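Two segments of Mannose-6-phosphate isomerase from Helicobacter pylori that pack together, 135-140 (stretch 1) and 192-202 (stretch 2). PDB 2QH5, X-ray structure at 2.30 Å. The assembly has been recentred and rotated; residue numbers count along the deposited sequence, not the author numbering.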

# COMPACT_ATOMS: atom_id res chain seq x y z
N LYS A 135 -15.09 4.80 9.73
CA LYS A 135 -15.28 5.94 10.63
C LYS A 135 -14.67 7.22 10.05
O LYS A 135 -14.93 8.32 10.55
CB LYS A 135 -14.72 5.65 12.02
CG LYS A 135 -15.23 4.34 12.60
CD LYS A 135 -15.59 4.47 14.06
CE LYS A 135 -16.55 3.37 14.48
NZ LYS A 135 -17.40 3.79 15.62
N GLY A 136 -13.87 7.06 9.00
CA GLY A 136 -13.33 8.21 8.28
C GLY A 136 -11.85 8.42 8.52
O GLY A 136 -11.33 9.50 8.26
N PHE A 137 -11.18 7.37 8.99
CA PHE A 137 -9.74 7.40 9.30
C PHE A 137 -8.85 6.81 8.19
O PHE A 137 -9.30 6.01 7.36
CB PHE A 137 -9.46 6.65 10.60
CG PHE A 137 -10.05 7.30 11.83
CD1 PHE A 137 -11.16 6.73 12.46
CD2 PHE A 137 -9.48 8.44 12.38
CE1 PHE A 137 -11.71 7.31 13.61
CE2 PHE A 137 -10.01 9.02 13.52
CZ PHE A 137 -11.13 8.45 14.14
N LEU A 138 -7.58 7.22 8.22
CA LEU A 138 -6.49 6.62 7.45
C LEU A 138 -5.74 5.67 8.37
O LEU A 138 -5.09 6.09 9.33
CB LEU A 138 -5.49 7.69 6.97
CG LEU A 138 -6.00 8.86 6.13
CD1 LEU A 138 -4.83 9.75 5.72
CD2 LEU A 138 -6.74 8.37 4.90
N VAL A 139 -5.83 4.38 8.08
CA VAL A 139 -5.38 3.39 9.03
C VAL A 139 -4.03 2.88 8.60
O VAL A 139 -3.83 2.49 7.45
CB VAL A 139 -6.38 2.21 9.18
CG1 VAL A 139 -6.02 1.35 10.36
CG2 VAL A 139 -7.80 2.74 9.33
N THR A 140 -3.10 2.90 9.55
CA THR A 140 -1.76 2.38 9.36
C THR A 140 -1.55 1.18 10.29
O THR A 140 -2.39 0.90 11.15
CB THR A 140 -0.72 3.48 9.59
OG1 THR A 140 0.56 3.03 9.13
CG2 THR A 140 -0.64 3.86 11.06
N VAL A 192 -5.08 1.08 5.19
CA VAL A 192 -6.50 0.95 4.86
C VAL A 192 -7.16 2.32 5.01
O VAL A 192 -6.84 3.07 5.93
CB VAL A 192 -7.25 -0.10 5.74
CG1 VAL A 192 -8.70 -0.25 5.28
CG2 VAL A 192 -6.55 -1.46 5.69
N PHE A 193 -8.05 2.65 4.07
CA PHE A 193 -8.81 3.90 4.07
C PHE A 193 -9.84 3.83 2.96
O PHE A 193 -9.70 3.05 2.03
CB PHE A 193 -7.93 5.15 3.86
CG PHE A 193 -6.65 4.92 3.07
CD1 PHE A 193 -6.68 4.51 1.73
CD2 PHE A 193 -5.41 5.13 3.67
CE1 PHE A 193 -5.51 4.30 1.03
CE2 PHE A 193 -4.22 4.94 2.96
CZ PHE A 193 -4.27 4.51 1.65
N GLN A 194 -10.89 4.64 3.07
CA GLN A 194 -11.82 4.80 1.97
C GLN A 194 -11.15 5.66 0.90
O GLN A 194 -10.33 6.53 1.23
CB GLN A 194 -13.10 5.44 2.47
CG GLN A 194 -14.22 5.47 1.47
CD GLN A 194 -15.16 6.62 1.69
OE1 GLN A 194 -14.83 7.78 1.43
NE2 GLN A 194 -16.36 6.31 2.18
N ALA A 195 -11.47 5.41 -0.37
CA ALA A 195 -10.86 6.12 -1.49
C ALA A 195 -11.11 7.63 -1.41
O ALA A 195 -10.18 8.43 -1.55
CB ALA A 195 -11.38 5.56 -2.81
N GLY A 196 -12.36 8.00 -1.16
CA GLY A 196 -12.78 9.39 -1.04
C GLY A 196 -12.09 10.20 0.05
O GLY A 196 -11.63 11.31 -0.22
N VAL A 197 -12.03 9.65 1.26
CA VAL A 197 -11.31 10.31 2.36
C VAL A 197 -9.80 10.38 2.10
O VAL A 197 -9.17 11.39 2.42
CB VAL A 197 -11.65 9.72 3.78
CG1 VAL A 197 -12.47 8.47 3.67
CG2 VAL A 197 -10.40 9.51 4.66
N PHE A 198 -9.24 9.32 1.50
CA PHE A 198 -7.84 9.38 1.07
C PHE A 198 -7.61 10.55 0.11
O PHE A 198 -6.66 11.32 0.29
CB PHE A 198 -7.36 8.09 0.42
CG PHE A 198 -6.00 8.22 -0.19
CD1 PHE A 198 -5.84 8.52 -1.53
CD2 PHE A 198 -4.86 8.09 0.60
CE1 PHE A 198 -4.60 8.67 -2.09
CE2 PHE A 198 -3.60 8.23 0.04
CZ PHE A 198 -3.46 8.53 -1.30
N LEU A 199 -8.47 10.69 -0.90
CA LEU A 199 -8.31 11.76 -1.88
C LEU A 199 -8.59 13.14 -1.29
O LEU A 199 -8.06 14.14 -1.78
CB LEU A 199 -9.17 11.50 -3.12
CG LEU A 199 -8.77 10.25 -3.92
CD1 LEU A 199 -9.84 9.86 -4.92
CD2 LEU A 199 -7.41 10.42 -4.60
N ASP A 200 -9.42 13.19 -0.25
CA ASP A 200 -9.71 14.45 0.44
C ASP A 200 -8.53 14.87 1.29
O ASP A 200 -8.16 16.05 1.32
CB ASP A 200 -10.96 14.31 1.32
CG ASP A 200 -12.24 14.31 0.51
OD1 ASP A 200 -13.32 14.06 1.10
OD2 ASP A 200 -12.18 14.55 -0.71
N GLU A 201 -7.93 13.91 1.98
CA GLU A 201 -6.74 14.16 2.79
C GLU A 201 -5.56 14.57 1.93
O GLU A 201 -4.77 15.43 2.33
CB GLU A 201 -6.37 12.94 3.62
CG GLU A 201 -7.23 12.76 4.88
CD GLU A 201 -7.03 13.88 5.88
OE1 GLU A 201 -7.98 14.68 6.04
OE2 GLU A 201 -5.93 13.98 6.48
N LEU A 202 -5.44 13.96 0.76
CA LEU A 202 -4.39 14.34 -0.18
C LEU A 202 -4.63 15.75 -0.71
O LEU A 202 -3.69 16.52 -0.85
CB LEU A 202 -4.26 13.33 -1.33
CG LEU A 202 -2.91 13.23 -2.06
CD1 LEU A 202 -1.74 12.93 -1.14
CD2 LEU A 202 -3.01 12.14 -3.08
O HOH W 1 -11.44 6.05 5.45

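A strand edge often serves two partners at once: its backbone pairs with a neighbouring strand, while its side chains fill the space beside a helix that follows that neighbour. These segments of mannose-6-phosphate isomerase give a compact example. Strands 138-140 and 192-194 run antiparallel, and Val139 and Val192 form a hydrogen-bonded pair. Val139 N donates to Val192 O at 2.7 Å, and Val192 N returns the bond to Val139 O at 2.9 Å; both are nearly straight, so each residue satisfies the other's backbone polarity. The two valines project to the same face of the sheet, where their CB atoms lie 4.2 Å apart and their branched side chains pack as neighbours.

Past this pair, a water takes over the bridging. It donates to Phe137 O at 2.9 Å and accepts from Gln194 N at 2.8 Å, linking the two stretches where they no longer bond directly.

Leu138 is the principal bump. Its CA-to-CB bond points sideways, but the end of the side chain comes nearer and enters a hollow where strand 192-194 gives way to helix 195-202. Leu138 CD2 sits 3.6 Å from Phe193 CB and 3.8 Å from Val197 CG2, with Phe198 CA also close, at 4.1 Å from Leu138 CD2. The other methyl, Leu138 CD1, reaches Glu201 CG at 3.9 Å, meeting the aliphatic part of an acidic side chain whose carboxylate oxygens are hydrogen-bonded elsewhere in the structure. Strand and helix thus line one apolar pocket.

Val197 also reaches Gly136, its CG2 lying 3.7 Å from Gly136 O. Gly136 ends a preceding helix in a Schellman motif; its positive phi suits glycine, since a CB would jam against the preceding carbonyl. Gln194 caps the helix that follows it, its OE1 accepting a weak bond from Val197 N at 3.4 Å.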